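Local structure of 150aa long hypothetical histidine triad nucleotide-binding protein (Sulfolobus tokodaii, 2EO4) at residues Glu121-Tyr124 against Tyr125-Leu128. The protein belongs to the histidine triad (HIT) family, carries a bound zinc ion and probably acts as a nucleotide-binding hydrolase, perhaps with adenylylsulfatase activity. Numbering follows the deposited sequence.
Sequences EKEY and YELL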
ATOM      1  N   GLU A 121      17.866  18.524  -9.240  1.00 35.19           N
ATOM      2  CA  GLU A 121      19.267  18.682  -9.600  1.00 37.96           C
ATOM      3  C   GLU A 121      20.009  17.492  -9.002  1.00 37.89           C
ATOM      4  O   GLU A 121      19.545  16.902  -8.027  1.00 36.81           O
ATOM      5  CB  GLU A 121      19.819  19.989  -9.028  1.00 41.36           C
ATOM      6  CG  GLU A 121      19.151  21.232  -9.593  1.00 46.43           C
ATOM      7  CD  GLU A 121      19.206  21.281 -11.110  1.00 50.47           C
ATOM      8  OE1 GLU A 121      20.323  21.221 -11.666  1.00 52.32           O
ATOM      9  OE2 GLU A 121      18.134  21.377 -11.747  1.00 53.73           O
ATOM     10  N   LYS A 122      21.147  17.138  -9.588  1.00 38.08           N
ATOM     11  CA  LYS A 122      21.939  16.007  -9.116  1.00 39.29           C
ATOM     12  C   LYS A 122      22.146  16.006  -7.604  1.00 38.93           C
ATOM     13  O   LYS A 122      22.071  14.958  -6.959  1.00 38.67           O
ATOM     14  CB  LYS A 122      23.305  15.992  -9.810  1.00 40.75           C
ATOM     15  CG  LYS A 122      24.203  14.843  -9.373  1.00 44.70           C
ATOM     16  CD  LYS A 122      25.593  14.937  -9.988  1.00 48.61           C
ATOM     17  CE  LYS A 122      25.545  14.865 -11.506  1.00 51.16           C
ATOM     18  NZ  LYS A 122      26.909  14.969 -12.104  1.00 54.65           N
ATOM     19  N   GLU A 123      22.405  17.182  -7.045  1.00 38.47           N
ATOM     20  CA  GLU A 123      22.642  17.330  -5.612  1.00 38.36           C
ATOM     21  C   GLU A 123      21.541  16.726  -4.738  1.00 36.35           C
ATOM     22  O   GLU A 123      21.819  16.167  -3.675  1.00 35.07           O
ATOM     23  CB  GLU A 123      22.816  18.811  -5.270  1.00 42.63           C
ATOM     24  CG  GLU A 123      24.074  19.456  -5.855  1.00 48.10           C
ATOM     25  CD  GLU A 123      24.166  19.337  -7.370  1.00 51.02           C
ATOM     26  OE1 GLU A 123      23.204  19.731  -8.067  1.00 50.38           O
ATOM     27  OE2 GLU A 123      25.208  18.855  -7.865  1.00 53.84           O
ATOM     28  N   TYR A 124      20.294  16.846  -5.184  1.00 33.27           N
ATOM     29  CA  TYR A 124      19.156  16.305  -4.443  1.00 31.21           C
ATOM     30  C   TYR A 124      19.269  14.796  -4.250  1.00 30.25           C
ATOM     31  O   TYR A 124      19.128  14.287  -3.137  1.00 29.35           O
ATOM     32  CB  TYR A 124      17.850  16.611  -5.186  1.00 29.44           C
ATOM     33  CG  TYR A 124      16.668  15.772  -4.736  1.00 27.92           C
ATOM     34  CD1 TYR A 124      15.897  16.145  -3.638  1.00 28.11           C
ATOM     35  CD2 TYR A 124      16.340  14.590  -5.402  1.00 26.87           C
ATOM     36  CE1 TYR A 124      14.821  15.362  -3.211  1.00 28.25           C
ATOM     37  CE2 TYR A 124      15.269  13.795  -4.981  1.00 26.78           C
ATOM     38  CZ  TYR A 124      14.516  14.190  -3.887  1.00 26.98           C
ATOM     39  OH  TYR A 124      13.456  13.416  -3.473  1.00 28.23           O
ATOM     40  N   TYR A 125      19.513  14.083  -5.345  1.00 29.37           N
ATOM     41  CA  TYR A 125      19.620  12.627  -5.307  1.00 29.82           C
ATOM     42  C   TYR A 125      20.799  12.144  -4.474  1.00 31.13           C
ATOM     43  O   TYR A 125      20.687  11.168  -3.733  1.00 29.03           O
ATOM     44  CB  TYR A 125      19.734  12.075  -6.728  1.00 29.05           C
ATOM     45  CG  TYR A 125      18.575  12.474  -7.614  1.00 29.52           C
ATOM     46  CD1 TYR A 125      17.358  11.796  -7.553  1.00 27.07           C
ATOM     47  CD2 TYR A 125      18.679  13.570  -8.470  1.00 29.03           C
ATOM     48  CE1 TYR A 125      16.267  12.206  -8.324  1.00 27.90           C
ATOM     49  CE2 TYR A 125      17.599  13.988  -9.241  1.00 29.33           C
ATOM     50  CZ  TYR A 125      16.398  13.307  -9.162  1.00 28.54           C
ATOM     51  OH  TYR A 125      15.323  13.740  -9.905  1.00 28.70           O
ATOM     52  N   GLU A 126      21.930  12.828  -4.592  1.00 31.32           N
ATOM     53  CA  GLU A 126      23.114  12.429  -3.847  1.00 33.06           C
ATOM     54  C   GLU A 126      22.909  12.597  -2.343  1.00 31.73           C
ATOM     55  O   GLU A 126      23.227  11.700  -1.565  1.00 32.93           O
ATOM     56  CB  GLU A 126      24.324  13.239  -4.323  1.00 35.06           C
ATOM     57  CG  GLU A 126      24.566  13.118  -5.820  1.00 40.04           C
ATOM     58  CD  GLU A 126      25.787  13.883  -6.284  1.00 44.09           C
ATOM     59  OE1 GLU A 126      25.937  15.058  -5.886  1.00 45.17           O
ATOM     60  OE2 GLU A 126      26.590  13.311  -7.054  1.00 46.31           O
ATOM     61  N   LEU A 127      22.362  13.736  -1.936  1.00 30.59           N
ATOM     62  CA  LEU A 127      22.129  13.995  -0.521  1.00 30.44           C
ATOM     63  C   LEU A 127      21.062  13.085   0.081  1.00 30.05           C
ATOM     64  O   LEU A 127      21.269  12.488   1.139  1.00 28.88           O
ATOM     65  CB  LEU A 127      21.726  15.453  -0.305  1.00 31.42           C
ATOM     66  CG  LEU A 127      21.428  15.832   1.148  1.00 32.14           C
ATOM     67  CD1 LEU A 127      22.649  15.554   2.015  1.00 35.53           C
ATOM     68  CD2 LEU A 127      21.035  17.297   1.225  1.00 34.98           C
ATOM     69  N   LEU A 128      19.916  12.983  -0.585  1.00 28.15           N
ATOM     70  CA  LEU A 128      18.838  12.141  -0.079  1.00 28.17           C
ATOM     71  C   LEU A 128      19.270  10.691   0.060  1.00 26.28           C
ATOM     72  O   LEU A 128      18.943  10.033   1.045  1.00 28.55           O
ATOM     73  CB  LEU A 128      17.612  12.233  -0.995  1.00 28.57           C
ATOM     74  CG  LEU A 128      16.580  13.296  -0.614  1.00 29.35           C
ATOM     75  CD1 LEU A 128      15.979  12.948   0.744  1.00 29.87           C
ATOM     76  CD2 LEU A 128      17.231  14.671  -0.578  1.00 30.71           C
TER
HETATM   77  O   HOH W   1      27.506  16.687  -7.290  1.00 58.35           O
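Tyr124 and Tyr125 meet edge to face in the first turns of helix 122-143, the C-terminal helix of this HIT-fold protein. The ring planes stand at 88° and the centroids lie 5.0 Å apart. CD2 of Tyr124 sits over the centre of the Tyr125 ring, 3.6 Å above its plane. The first torsions set this up: CG of Tyr124 is anti to the backbone N (chi1 163°) and lies beside its carbonyl carbon, whereas CG of Tyr125 is anti to its own carbonyl carbon (chi1 -57°) and lies beside its backbone N, which brings the Tyr124 edge over the Tyr125 face. Tyr124 OH is bonded to Gly34 N and Tyr125 OH to Lys28 O, with a second bond to Gln120 N just before the segment. A leucine in place of Tyr125 would probably leave the edge of Tyr124 without its aromatic face and Lys28 O without its hydroxyl partner.

Leu128, one turn on, covers a face of Tyr124. Leu128 CG makes a CH-pi contact, 4.2 Å from the Tyr124 ring centroid. Leu128 CD2 lies 3.6 Å from Tyr124 CE1.

Three backbone bonds join the turns: Glu126 N to Lys122 O, Leu127 N to Glu123 O and Leu128 N to Tyr124 O. All three are nearly straight at the hydrogen.

The exposed side is polar. The aliphatic part of Lys122 packs on the Glu126 carboxylate, with CD 3.5 Å from OE2. Lys122 NZ stays farther off, 5.3 Å from Glu126 OE2. Glu123 and Glu126 bring like charges close. A water between them probably eases the repulsion, donating to Glu123 OE2 at 3.2 Å and to Glu126 OE1 at 2.7 Å.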